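PDB 1YVU: protein argonaute from Aquifex aeolicus, which uses short single-stranded DNA guides to bind complementary target RNA and cleaves it as a metal-dependent endonuclease. Local coordinates for residues Val516-Ile521 and His680-Ile685; Leu446-Ile451 and Thr686-Arg691; Val529-Thr534 and Ile696-Asp701; Leu596-Arg601 and Lys674-Val679. All blocks are in the same frame, centred on the assembly; numbering follows the deposited sequence.

In the fold
All four contacts belong to the PIWI lobe, and three of them tie pieces to the strands of the RNase H fold. Interaction 1 is buried: strand 515-522 receives the start of helix 682-690, which carries Asp683 to the calcium ion. Interaction 2 uses the C-terminal half of the same helix against the C-terminal part of helix 437-448, partly buried, with no hydrogen bonds and a lysine on its outer side. Interaction 3 is backbone pairing of strand 697-700 on strand 528-536, its charged side chains lying toward the surface. Interaction 4, apolar apart from its lysines, packs the loop before helix 682-690 on strand 592-599 near the metal site.

Interaction 1: Val516-Ile521 and His680-Ile685; sequences VAFTKI and HYSDKI. With CA (calcium ion), chain B.
Lys520 NZ donates a hydrogen bond to the backbone carbonyl His680 O, 2.9 Å away, with the donor tilted 23° from the carbonyl plane. The lysine chain is bent at its last two torsions, and on the way its CE passes 3.1 Å from Ser682 OG. Beside this polar link, Phe518 meets Ile685: the ring atom CE2 lies 3.5 Å from Ile685 CD1, while Ile685 CG2 stands over one ring face, offset toward the rim. Phe518 points toward the helix, its CG anti to the backbone N (chi1 -172°). The contact joins a strand of the RNase H fold of the PIWI domain, 515-522, to the first turn of helix 682-690, where Tyr681 is the N-cap residue and its carbonyl accepts a bond from Ile685 N at 3.1 Å. On this turn Asp683, an active-site residue by similarity, points away from the strand and binds the calcium ion through OD2 at 2.5 Å; Asp502 completes the protein ligands. The other carboxylate oxygen, OD1, is held in a salt bridge by Lys687. Further out, Trp705 meets the Phe518 ring edge-to-face and makes a cation-pi contact with Lys520.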
loop_
_atom_site.group_PDB
_atom_site.type_symbol
_atom_site.label_atom_id
_atom_site.label_comp_id
_atom_site.label_asym_id
_atom_site.label_seq_id
_atom_site.Cartn_x
_atom_site.Cartn_y
_atom_site.Cartn_z
ATOM N N VAL A 516 13.170 -5.865 8.920
ATOM C CA VAL A 516 14.026 -5.871 7.743
ATOM C C VAL A 516 13.948 -4.470 7.118
ATOM O O VAL A 516 12.844 -3.909 6.971
ATOM C CB VAL A 516 13.540 -6.930 6.683
ATOM C CG1 VAL A 516 14.398 -6.867 5.429
ATOM C CG2 VAL A 516 13.584 -8.355 7.254
ATOM N N ALA A 517 15.115 -3.931 6.737
ATOM C CA ALA A 517 15.227 -2.618 6.084
ATOM C C ALA A 517 15.829 -2.776 4.708
ATOM O O ALA A 517 16.878 -3.422 4.557
ATOM C CB ALA A 517 16.110 -1.665 6.893
ATOM N N PHE A 518 15.176 -2.190 3.707
ATOM C CA PHE A 518 15.714 -2.228 2.357
ATOM C C PHE A 518 15.915 -0.835 1.746
ATOM O O PHE A 518 14.969 -0.200 1.248
ATOM C CB PHE A 518 14.888 -3.134 1.437
ATOM C CG PHE A 518 15.510 -3.362 0.060
ATOM C CD1 PHE A 518 16.893 -3.632 -0.084
ATOM C CD2 PHE A 518 14.711 -3.310 -1.100
ATOM C CE1 PHE A 518 17.478 -3.844 -1.333
ATOM C CE2 PHE A 518 15.292 -3.526 -2.372
ATOM C CZ PHE A 518 16.694 -3.795 -2.472
ATOM N N THR A 519 17.189 -0.448 1.684
ATOM C CA THR A 519 17.633 0.845 1.150
ATOM C C THR A 519 18.215 0.721 -0.258
ATOM O O THR A 519 18.862 -0.287 -0.606
ATOM C CB THR A 519 18.630 1.520 2.134
ATOM O OG1 THR A 519 17.986 1.653 3.414
ATOM C CG2 THR A 519 19.073 2.908 1.656
ATOM N N LYS A 520 17.894 1.728 -1.074
ATOM C CA LYS A 520 18.328 1.828 -2.463
ATOM C C LYS A 520 18.855 3.234 -2.706
ATOM O O LYS A 520 18.105 4.216 -2.699
ATOM C CB LYS A 520 17.145 1.565 -3.388
ATOM C CG LYS A 520 17.116 0.223 -4.011
ATOM C CD LYS A 520 15.909 0.074 -4.896
ATOM C CE LYS A 520 14.665 -0.318 -4.105
ATOM N NZ LYS A 520 13.874 -1.455 -4.744
ATOM N N ILE A 521 20.164 3.328 -2.863
ATOM C CA ILE A 521 20.818 4.609 -3.121
ATOM C C ILE A 521 21.044 4.789 -4.628
ATOM O O ILE A 521 21.641 3.914 -5.278
ATOM C CB ILE A 521 22.164 4.704 -2.357
ATOM C CG1 ILE A 521 21.905 4.444 -0.877
ATOM C CG2 ILE A 521 22.775 6.088 -2.532
ATOM C CD1 ILE A 521 23.067 4.050 -0.138
ATOM N N HIS A 680 10.071 1.141 -5.860
ATOM C CA HIS A 680 9.456 0.036 -6.581
ATOM C C HIS A 680 10.041 -1.254 -6.086
ATOM O O HIS A 680 11.262 -1.415 -6.012
ATOM C CB HIS A 680 9.673 0.145 -8.067
ATOM C CG HIS A 680 9.153 -1.039 -8.819
ATOM N ND1 HIS A 680 9.998 -1.922 -9.464
ATOM C CD2 HIS A 680 7.901 -1.474 -9.044
ATOM C CE1 HIS A 680 9.274 -2.846 -10.066
ATOM N NE2 HIS A 680 8.001 -2.602 -9.832
ATOM N N TYR A 681 9.123 -2.128 -5.684
ATOM C CA TYR A 681 9.403 -3.451 -5.121
ATOM C C TYR A 681 9.956 -3.451 -3.688
ATOM O O TYR A 681 10.139 -4.524 -3.101
ATOM C CB TYR A 681 10.324 -4.264 -6.041
ATOM C CG TYR A 681 9.658 -5.462 -6.636
ATOM C CD1 TYR A 681 8.424 -5.344 -7.327
ATOM C CD2 TYR A 681 10.226 -6.732 -6.482
ATOM C CE1 TYR A 681 7.769 -6.472 -7.841
ATOM C CE2 TYR A 681 9.592 -7.873 -6.991
ATOM C CZ TYR A 681 8.356 -7.747 -7.671
ATOM O OH TYR A 681 7.715 -8.889 -8.147
ATOM N N SER A 682 10.207 -2.265 -3.116
ATOM C CA SER A 682 10.752 -2.173 -1.761
ATOM C C SER A 682 9.900 -2.811 -0.665
ATOM O O SER A 682 10.453 -3.508 0.201
ATOM C CB SER A 682 11.138 -0.744 -1.388
ATOM O OG SER A 682 12.332 -0.394 -2.050
ATOM N N ASP A 683 8.570 -2.680 -0.768
ATOM C CA ASP A 683 7.688 -3.265 0.238
ATOM C C ASP A 683 7.506 -4.771 0.068
ATOM O O ASP A 683 7.236 -5.467 1.047
ATOM C CB ASP A 683 6.335 -2.564 0.274
ATOM C CG ASP A 683 5.596 -2.759 1.602
ATOM O OD1 ASP A 683 4.637 -3.560 1.601
ATOM O OD2 ASP A 683 5.962 -2.119 2.618
ATOM N N LYS A 684 7.655 -5.267 -1.160
ATOM C CA LYS A 684 7.520 -6.706 -1.412
ATOM C C LYS A 684 8.750 -7.510 -1.008
ATOM O O LYS A 684 8.602 -8.610 -0.493
ATOM C CB LYS A 684 7.089 -6.998 -2.857
ATOM C CG LYS A 684 5.638 -6.529 -3.112
ATOM C CD LYS A 684 5.049 -6.864 -4.495
ATOM C CE LYS A 684 3.653 -6.201 -4.652
ATOM N NZ LYS A 684 2.870 -6.738 -5.812
ATOM N N ILE A 685 9.936 -6.904 -1.135
ATOM C CA ILE A 685 11.232 -7.517 -0.774
ATOM C C ILE A 685 11.443 -7.625 0.768
ATOM O O ILE A 685 11.898 -8.652 1.258
ATOM C CB ILE A 685 12.429 -6.754 -1.477
ATOM C CG1 ILE A 685 12.317 -6.870 -2.992
ATOM C CG2 ILE A 685 13.783 -7.327 -1.087
ATOM C CD1 ILE A 685 13.245 -5.955 -3.725
HETATM CA CA CA B . 5.819 -1.097 4.923
#

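Interaction 2: Leu446-Ile451 and Thr686-Arg691; sequences LLKKMI and TKLMLR
Leu688 projects from helix 682-690 onto the C-terminal part of helix 437-448, where its two methyl branches divide the work. CD2 packs 3.8 Å from Leu447 CB and also approaches Leu447 CD1, the two leucines crossing obliquely. This is the closely packed inner part, and Leu447 continues from it onto Tyr704. Next to it, selenomethionine Met689 sets its terminal methyl against the neighbouring backbone, with CE 3.5 Å from Leu447 O. The bend at chi2 (-44°) turns SE out of an extended course, and the methyl it carries also lies 4.2 Å from Lys448 CA. The solvent side belongs to Lys448, exposed and extended beyond CG, which crosses Leu688 at about a right angle. Its aliphatic part does the touching: CG lies 3.9 Å from Leu688 CG, and CE 3.8 Å from Leu688 CD1, while NZ has a long, weak ion pair with Glu445. An alanine in place of Leu688 would probably open a gap between the helices, leaving Leu447 CB and the Lys448 chain without the branches they pack on. The contact brings the C-terminal part of a Mid-domain helix against the PIWI helix that bears Asp683. With no hydrogen bond or salt bridge across it, the junction rests on van der Waals packing, mostly of apolar atoms.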
loop_
_atom_site.group_PDB
_atom_site.type_symbol
_atom_site.label_atom_id
_atom_site.label_comp_id
_atom_site.label_asym_id
_atom_site.label_seq_id
_atom_site.Cartn_x
_atom_site.Cartn_y
_atom_site.Cartn_z
ATOM N N LEU A 446 13.319 -17.062 -6.421
ATOM C CA LEU A 446 14.569 -16.578 -6.975
ATOM C C LEU A 446 14.893 -15.194 -6.483
ATOM O O LEU A 446 16.026 -14.718 -6.629
ATOM C CB LEU A 446 14.545 -16.626 -8.473
ATOM C CG LEU A 446 14.648 -18.070 -8.948
ATOM C CD1 LEU A 446 14.401 -18.088 -10.452
ATOM C CD2 LEU A 446 16.010 -18.672 -8.626
ATOM N N LEU A 447 13.889 -14.588 -5.842
ATOM C CA LEU A 447 14.009 -13.277 -5.224
ATOM C C LEU A 447 14.629 -13.500 -3.859
ATOM O O LEU A 447 15.481 -12.715 -3.414
ATOM C CB LEU A 447 12.647 -12.645 -5.018
ATOM C CG LEU A 447 12.223 -11.365 -5.743
ATOM C CD1 LEU A 447 10.784 -11.047 -5.314
ATOM C CD2 LEU A 447 13.176 -10.199 -5.425
ATOM N N LYS A 448 14.214 -14.593 -3.210
ATOM C CA LYS A 448 14.730 -14.963 -1.882
ATOM C C LYS A 448 16.218 -15.277 -1.925
ATOM O O LYS A 448 16.968 -14.879 -1.032
ATOM C CB LYS A 448 13.988 -16.178 -1.303
ATOM C CG LYS A 448 12.514 -15.944 -0.998
ATOM C CD LYS A 448 11.858 -17.128 -0.300
ATOM C CE LYS A 448 10.330 -17.072 -0.405
ATOM N NZ LYS A 448 9.647 -18.174 0.370
ATOM N N LYS A 449 16.623 -15.973 -2.989
ATOM C CA LYS A 449 18.013 -16.371 -3.207
ATOM C C LYS A 449 18.811 -15.240 -3.807
ATOM O O LYS A 449 20.042 -15.315 -3.920
ATOM C CB LYS A 449 18.067 -17.573 -4.117
ATOM C CG LYS A 449 17.418 -18.750 -3.509
ATOM C CD LYS A 449 17.011 -19.721 -4.560
ATOM C CE LYS A 449 16.455 -20.969 -3.914
ATOM N NZ LYS A 449 17.561 -21.896 -3.542
HETATM N N MSE A 450 18.079 -14.189 -4.184
HETATM C CA MSE A 450 18.612 -12.952 -4.752
HETATM C C MSE A 450 19.229 -13.052 -6.114
HETATM O O MSE A 450 19.977 -12.176 -6.536
HETATM C CB MSE A 450 19.531 -12.241 -3.753
HETATM C CG MSE A 450 18.780 -11.881 -2.465
HETATM SE SE MSE A 450 19.857 -11.315 -0.981
HETATM C CE MSE A 450 20.846 -13.014 -0.652
ATOM N N ILE A 451 18.853 -14.114 -6.813
ATOM C CA ILE A 451 19.317 -14.387 -8.166
ATOM C C ILE A 451 18.300 -13.794 -9.141
ATOM O O ILE A 451 17.125 -14.172 -9.136
ATOM C CB ILE A 451 19.420 -15.926 -8.458
ATOM C CG1 ILE A 451 20.238 -16.645 -7.384
ATOM C CG2 ILE A 451 20.147 -16.168 -9.764
ATOM C CD1 ILE A 451 19.772 -18.046 -7.185
ATOM N N THR A 686 11.062 -6.591 1.521
ATOM C CA THR A 686 11.193 -6.576 2.974
ATOM C C THR A 686 10.259 -7.596 3.633
ATOM O O THR A 686 10.687 -8.359 4.494
ATOM C CB THR A 686 10.882 -5.190 3.550
ATOM O OG1 THR A 686 9.538 -4.828 3.228
ATOM C CG2 THR A 686 11.822 -4.161 3.019
ATOM N N LYS A 687 9.007 -7.650 3.185
ATOM C CA LYS A 687 8.023 -8.580 3.734
ATOM C C LYS A 687 8.354 -10.030 3.424
ATOM O O LYS A 687 7.855 -10.941 4.063
ATOM C CB LYS A 687 6.626 -8.246 3.202
ATOM C CG LYS A 687 5.981 -7.060 3.891
ATOM C CD LYS A 687 4.709 -6.607 3.197
ATOM C CE LYS A 687 4.018 -5.504 4.013
ATOM N NZ LYS A 687 2.763 -4.942 3.384
ATOM N N LEU A 688 9.237 -10.215 2.457
ATOM C CA LEU A 688 9.670 -11.530 2.004
ATOM C C LEU A 688 10.833 -12.048 2.860
ATOM O O LEU A 688 10.904 -13.238 3.215
ATOM C CB LEU A 688 10.102 -11.419 0.535
ATOM C CG LEU A 688 10.476 -12.659 -0.275
ATOM C CD1 LEU A 688 9.266 -13.480 -0.644
ATOM C CD2 LEU A 688 11.179 -12.232 -1.497
HETATM N N MSE A 689 11.735 -11.127 3.191
HETATM C CA MSE A 689 12.906 -11.435 3.987
HETATM C C MSE A 689 12.527 -11.680 5.439
HETATM O O MSE A 689 13.201 -12.441 6.124
HETATM C CB MSE A 689 13.951 -10.328 3.840
HETATM C CG MSE A 689 14.487 -10.105 2.416
HETATM SE SE MSE A 689 14.929 -11.702 1.388
HETATM C CE MSE A 689 14.688 -11.013 -0.412
ATOM N N LEU A 690 11.429 -11.052 5.876
ATOM C CA LEU A 690 10.844 -11.204 7.230
ATOM C C LEU A 690 10.363 -12.659 7.476
ATOM O O LEU A 690 10.522 -13.207 8.575
ATOM C CB LEU A 690 9.628 -10.263 7.405
ATOM C CG LEU A 690 9.727 -8.796 7.835
ATOM C CD1 LEU A 690 8.325 -8.189 7.876
ATOM C CD2 LEU A 690 10.412 -8.681 9.188
ATOM N N ARG A 691 9.791 -13.260 6.426
ATOM C CA ARG A 691 9.298 -14.643 6.405
ATOM C C ARG A 691 10.478 -15.646 6.404
ATOM O O ARG A 691 10.276 -16.847 6.282
ATOM C CB ARG A 691 8.438 -14.880 5.140
ATOM C CG ARG A 691 7.194 -14.010 5.024
ATOM C CD ARG A 691 6.325 -14.305 3.792
ATOM N NE ARG A 691 5.099 -13.487 3.839
ATOM C CZ ARG A 691 3.923 -13.805 3.284
ATOM N NH1 ARG A 691 3.768 -14.944 2.604
ATOM N NH2 ARG A 691 2.872 -13.002 3.466
#

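Interaction 3: Val529-Thr534 and Ile696-Asp701; sequences VRYYLT and IKKEGD
Tyr531 and Gly700 form a hydrogen-bonded antiparallel pair: Tyr531 N donates to Gly700 O at 2.9 Å, and Gly700 N returns a longer bond of 3.3 Å to Tyr531 O. Leu533 and Lys698 make the second such pair, with Leu533 N to Lys698 O and Lys698 N to Leu533 O both 2.8 Å. Between them, at the non-hydrogen-bonded pair Tyr532-Glu699, Glu699 CA makes a CA-H...O contact of 3.3 Å with Tyr531 O. The backbones of Tyr532 and Thr534 bond instead to Thr519 and Ala517 of strand 515-522. Arg530 NH1 and Glu699 OE2 add a salt bridge of 3.0 Å, whose hydrogen bond is weak. Tyr531 CG sits between backbone N and carbonyl carbon (chi1 62°), and the ring lies over Gly700, whose CA makes a CH-pi contact 3.7 Å from the ring centroid. An alanine at Tyr531 would probably uncover the Gly700 backbone and lose the ring contact with Tyr704. Strand 697-700 thus extends the RNase H sheet beyond strand 528-536, which bonds on its other edge to strand 515-522; Leu533 touches helix 682-690, and Tyr532 and Glu699 touch helix 542-557.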
loop_
_atom_site.group_PDB
_atom_site.type_symbol
_atom_site.label_atom_id
_atom_site.label_comp_id
_atom_site.label_asym_id
_atom_site.label_seq_id
_atom_site.Cartn_x
_atom_site.Cartn_y
_atom_site.Cartn_z
ATOM N N VAL A 529 23.533 3.118 -7.336
ATOM C CA VAL A 529 24.813 3.183 -6.701
ATOM C C VAL A 529 24.952 1.921 -5.833
ATOM O O VAL A 529 25.835 1.121 -6.110
ATOM C CB VAL A 529 24.993 4.474 -5.894
ATOM C CG1 VAL A 529 26.383 4.503 -5.249
ATOM C CG2 VAL A 529 24.823 5.675 -6.803
ATOM N N ARG A 530 24.091 1.731 -4.826
ATOM C CA ARG A 530 24.136 0.537 -3.970
ATOM C C ARG A 530 22.821 0.328 -3.298
ATOM O O ARG A 530 22.096 1.289 -3.091
ATOM C CB ARG A 530 25.105 0.666 -2.781
ATOM C CG ARG A 530 26.595 0.581 -2.996
ATOM C CD ARG A 530 27.135 -0.663 -3.651
ATOM N NE ARG A 530 28.362 -0.290 -4.353
ATOM C CZ ARG A 530 29.546 -0.871 -4.186
ATOM N NH1 ARG A 530 29.692 -1.898 -3.342
ATOM N NH2 ARG A 530 30.612 -0.366 -4.803
ATOM N N TYR A 531 22.531 -0.921 -2.925
ATOM C CA TYR A 531 21.336 -1.249 -2.139
ATOM C C TYR A 531 21.841 -1.836 -0.838
ATOM O O TYR A 531 22.981 -2.313 -0.768
ATOM C CB TYR A 531 20.341 -2.228 -2.818
ATOM C CG TYR A 531 20.795 -3.652 -3.162
ATOM C CD1 TYR A 531 20.975 -4.657 -2.169
ATOM C CD2 TYR A 531 21.001 -4.019 -4.501
ATOM C CE1 TYR A 531 21.360 -5.998 -2.515
ATOM C CE2 TYR A 531 21.377 -5.351 -4.858
ATOM C CZ TYR A 531 21.555 -6.332 -3.868
ATOM O OH TYR A 531 21.897 -7.608 -4.263
ATOM N N TYR A 532 20.980 -1.861 0.168
ATOM C CA TYR A 532 21.353 -2.442 1.446
ATOM C C TYR A 532 20.138 -3.083 2.091
ATOM O O TYR A 532 19.145 -2.429 2.440
ATOM C CB TYR A 532 22.035 -1.421 2.364
ATOM C CG TYR A 532 22.749 -2.014 3.562
ATOM C CD1 TYR A 532 23.851 -2.910 3.412
ATOM C CD2 TYR A 532 22.334 -1.682 4.866
ATOM C CE1 TYR A 532 24.518 -3.460 4.561
ATOM C CE2 TYR A 532 22.988 -2.222 6.008
ATOM C CZ TYR A 532 24.067 -3.107 5.854
ATOM O OH TYR A 532 24.633 -3.638 7.001
ATOM N N LEU A 533 20.239 -4.393 2.216
ATOM C CA LEU A 533 19.186 -5.195 2.781
ATOM C C LEU A 533 19.691 -5.843 4.062
ATOM O O LEU A 533 20.642 -6.614 4.016
ATOM C CB LEU A 533 18.794 -6.227 1.735
ATOM C CG LEU A 533 17.662 -7.222 1.933
ATOM C CD1 LEU A 533 16.394 -6.540 2.392
ATOM C CD2 LEU A 533 17.426 -7.951 0.611
ATOM N N THR A 534 19.093 -5.485 5.202
ATOM C CA THR A 534 19.501 -6.038 6.485
ATOM C C THR A 534 18.293 -6.394 7.300
ATOM O O THR A 534 17.291 -5.672 7.289
ATOM C CB THR A 534 20.231 -5.009 7.371
ATOM O OG1 THR A 534 21.031 -4.158 6.566
ATOM C CG2 THR A 534 21.141 -5.679 8.406
ATOM N N ILE A 696 19.660 -11.385 7.224
ATOM C CA ILE A 696 20.489 -10.920 6.120
ATOM C C ILE A 696 21.201 -9.658 6.525
ATOM O O ILE A 696 20.837 -8.975 7.487
ATOM C CB ILE A 696 19.708 -10.583 4.793
ATOM C CG1 ILE A 696 18.220 -10.946 4.869
ATOM C CG2 ILE A 696 20.380 -11.254 3.622
ATOM C CD1 ILE A 696 17.351 -9.824 5.283
ATOM N N LYS A 697 22.241 -9.391 5.755
ATOM C CA LYS A 697 23.095 -8.227 5.842
ATOM C C LYS A 697 23.750 -8.361 4.469
ATOM O O LYS A 697 24.655 -9.184 4.301
ATOM C CB LYS A 697 24.131 -8.337 6.974
ATOM C CG LYS A 697 24.953 -7.054 7.171
ATOM C CD LYS A 697 26.387 -7.364 7.623
ATOM C CE LYS A 697 27.348 -6.183 7.442
ATOM N NZ LYS A 697 27.736 -5.911 6.020
ATOM N N LYS A 698 23.150 -7.704 3.471
ATOM C CA LYS A 698 23.662 -7.714 2.106
ATOM C C LYS A 698 23.639 -6.342 1.478
ATOM O O LYS A 698 22.737 -5.537 1.690
ATOM C CB LYS A 698 22.909 -8.682 1.186
ATOM C CG LYS A 698 23.793 -9.227 0.049
ATOM C CD LYS A 698 22.986 -9.720 -1.150
ATOM C CE LYS A 698 23.794 -10.698 -2.035
ATOM N NZ LYS A 698 22.969 -11.427 -3.073
ATOM N N GLU A 699 24.618 -6.150 0.617
ATOM C CA GLU A 699 24.826 -4.935 -0.118
ATOM C C GLU A 699 25.083 -5.367 -1.568
ATOM O O GLU A 699 25.675 -6.416 -1.819
ATOM C CB GLU A 699 26.061 -4.239 0.471
ATOM C CG GLU A 699 26.284 -2.816 0.008
ATOM C CD GLU A 699 27.680 -2.324 0.281
ATOM O OE1 GLU A 699 28.118 -2.343 1.448
ATOM O OE2 GLU A 699 28.333 -1.898 -0.687
ATOM N N GLY A 700 24.616 -4.578 -2.518
ATOM C CA GLY A 700 24.832 -4.917 -3.911
ATOM C C GLY A 700 24.704 -3.687 -4.757
ATOM O O GLY A 700 24.537 -2.599 -4.239
ATOM N N ASP A 701 24.688 -3.891 -6.062
ATOM C CA ASP A 701 24.625 -2.822 -7.043
ATOM C C ASP A 701 23.867 -3.304 -8.277
ATOM O O ASP A 701 23.932 -2.699 -9.346
ATOM C CB ASP A 701 26.060 -2.435 -7.423
ATOM C CG ASP A 701 26.915 -3.634 -7.848
ATOM O OD1 ASP A 701 26.520 -4.792 -7.596
ATOM O OD2 ASP A 701 27.994 -3.416 -8.431
#

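Interaction 4: Leu596-Arg601 and Lys674-Val679; sequences LEIIKR and KLPATV
Val679 N donates to Pro676 O at 2.9 Å, a backbone bond that closes a turn in the loop 674-679; both residues touch Ile598. Ile598 puts its two branches to different uses. CD1 reaches Val679 CG2 at 3.9 Å and meets Pro676 CG tip to tip at 4.1 Å, whereas CG2 touches Leu675 CD2 at 4.0 Å as the two side chains slide past each other in opposite directions. Ile598 CG1 is anti to the carbonyl carbon (chi1 -71°) and CG2 anti to the backbone N, which splits the two branches between different partners. Strand 592-599 belongs to the RNase H fold of the PIWI domain, and the loop packed on it leads directly into helix 682-690, the helix of Asp683. Past the strand's end two lysine chains meet without a hydrogen bond: Lys674 NZ lies 3.7 Å from Lys600 CB, and the two ammonium groups remain 6.9 Å apart. Lys600 bends at chi2 and chi4, and its CD comes within 4.3 Å of Leu675 CD1. Its NZ forms a long, weak ion pair with Asp571, an active-site residue by similarity, and lies near Asp683. Behind the loop, Thr678 OG1 is hydrogen-bonded to His569 of strand 565-570, and Pro676 rests on Ile659 of helix 652-661.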
loop_
_atom_site.group_PDB
_atom_site.type_symbol
_atom_site.label_atom_id
_atom_site.label_comp_id
_atom_site.label_asym_id
_atom_site.label_seq_id
_atom_site.Cartn_x
_atom_site.Cartn_y
_atom_site.Cartn_z
ATOM N N LEU A 596 10.467 12.436 1.755
ATOM C CA LEU A 596 9.200 12.212 1.086
ATOM C C LEU A 596 8.573 10.904 1.506
ATOM O O LEU A 596 9.269 9.909 1.709
ATOM C CB LEU A 596 9.353 12.200 -0.435
ATOM C CG LEU A 596 10.082 13.341 -1.131
ATOM C CD1 LEU A 596 9.897 13.199 -2.587
ATOM C CD2 LEU A 596 9.530 14.639 -0.708
ATOM N N GLU A 597 7.258 10.945 1.686
ATOM C CA GLU A 597 6.432 9.785 2.015
ATOM C C GLU A 597 5.817 9.449 0.646
ATOM O O GLU A 597 5.523 10.372 -0.130
ATOM C CB GLU A 597 5.263 10.210 2.904
ATOM C CG GLU A 597 5.400 10.144 4.413
ATOM C CD GLU A 597 4.093 10.608 5.120
ATOM O OE1 GLU A 597 3.120 10.964 4.407
ATOM O OE2 GLU A 597 4.028 10.623 6.384
ATOM N N ILE A 598 5.692 8.161 0.308
ATOM C CA ILE A 598 5.064 7.777 -0.974
ATOM C C ILE A 598 3.912 6.829 -0.686
ATOM O O ILE A 598 4.112 5.647 -0.454
ATOM C CB ILE A 598 6.078 7.222 -2.040
ATOM C CG1 ILE A 598 6.959 8.368 -2.551
ATOM C CG2 ILE A 598 5.329 6.612 -3.243
ATOM C CD1 ILE A 598 8.047 7.939 -3.462
ATOM N N ILE A 599 2.705 7.385 -0.683
ATOM C CA ILE A 599 1.488 6.646 -0.379
ATOM C C ILE A 599 0.808 6.144 -1.646
ATOM O O ILE A 599 0.262 6.945 -2.418
ATOM C CB ILE A 599 0.498 7.522 0.479
ATOM C CG1 ILE A 599 1.029 7.688 1.902
ATOM C CG2 ILE A 599 -0.905 6.874 0.582
ATOM C CD1 ILE A 599 2.026 8.751 2.082
ATOM N N LYS A 600 0.803 4.817 -1.816
ATOM C CA LYS A 600 0.199 4.175 -2.983
ATOM C C LYS A 600 -1.237 3.719 -2.807
ATOM O O LYS A 600 -2.003 3.691 -3.776
ATOM C CB LYS A 600 1.065 3.021 -3.499
ATOM C CG LYS A 600 1.673 2.098 -2.476
ATOM C CD LYS A 600 3.055 2.543 -2.048
ATOM C CE LYS A 600 3.506 1.703 -0.857
ATOM N NZ LYS A 600 3.690 0.243 -1.182
ATOM N N ARG A 601 -1.601 3.433 -1.556
ATOM C CA ARG A 601 -2.943 2.963 -1.201
ATOM C C ARG A 601 -3.965 4.042 -0.752
ATOM O O ARG A 601 -3.614 4.990 -0.060
ATOM C CB ARG A 601 -2.820 1.871 -0.125
ATOM C CG ARG A 601 -2.955 0.421 -0.631
ATOM C CD ARG A 601 -2.459 -0.610 0.402
ATOM N NE ARG A 601 -0.990 -0.653 0.457
ATOM C CZ ARG A 601 -0.256 -1.471 1.219
ATOM N NH1 ARG A 601 -0.827 -2.349 2.033
ATOM N NH2 ARG A 601 1.070 -1.426 1.143
ATOM N N LYS A 674 4.162 1.884 -11.725
ATOM C CA LYS A 674 3.560 2.930 -10.920
ATOM C C LYS A 674 4.529 3.639 -10.012
ATOM O O LYS A 674 4.422 4.847 -9.818
ATOM C CB LYS A 674 2.481 2.260 -10.077
ATOM C CG LYS A 674 1.717 3.092 -9.073
ATOM C CD LYS A 674 0.662 2.185 -8.506
ATOM C CE LYS A 674 0.175 2.654 -7.178
ATOM N NZ LYS A 674 -0.577 1.562 -6.442
ATOM N N LEU A 675 5.486 2.889 -9.480
ATOM C CA LEU A 675 6.429 3.431 -8.515
ATOM C C LEU A 675 7.838 3.836 -8.990
ATOM O O LEU A 675 8.369 3.244 -9.942
ATOM C CB LEU A 675 6.522 2.458 -7.325
ATOM C CG LEU A 675 5.319 2.265 -6.383
ATOM C CD1 LEU A 675 5.706 1.368 -5.216
ATOM C CD2 LEU A 675 4.839 3.609 -5.839
ATOM N N PRO A 676 8.443 4.896 -8.370
ATOM C CA PRO A 676 9.793 5.358 -8.727
ATOM C C PRO A 676 10.720 4.218 -8.382
ATOM O O PRO A 676 10.451 3.493 -7.423
ATOM C CB PRO A 676 10.050 6.470 -7.724
ATOM C CG PRO A 676 8.745 6.941 -7.409
ATOM C CD PRO A 676 7.864 5.797 -7.356
ATOM N N ALA A 677 11.818 4.081 -9.117
ATOM C CA ALA A 677 12.775 3.005 -8.859
ATOM C C ALA A 677 13.269 2.915 -7.421
ATOM O O ALA A 677 13.542 1.813 -6.923
ATOM C CB ALA A 677 13.944 3.074 -9.814
ATOM N N THR A 678 13.257 4.061 -6.740
ATOM C CA THR A 678 13.678 4.164 -5.331
ATOM C C THR A 678 12.804 3.370 -4.337
ATOM O O THR A 678 13.280 2.951 -3.259
ATOM C CB THR A 678 13.789 5.642 -4.890
ATOM O OG1 THR A 678 12.591 6.349 -5.240
ATOM C CG2 THR A 678 14.937 6.295 -5.580
ATOM N N VAL A 679 11.525 3.184 -4.699
ATOM C CA VAL A 679 10.598 2.423 -3.860
ATOM C C VAL A 679 9.917 1.261 -4.547
ATOM O O VAL A 679 9.302 0.443 -3.883
ATOM C CB VAL A 679 9.541 3.293 -3.132
ATOM C CG1 VAL A 679 10.211 4.107 -2.050
ATOM C CG2 VAL A 679 8.776 4.150 -4.113
#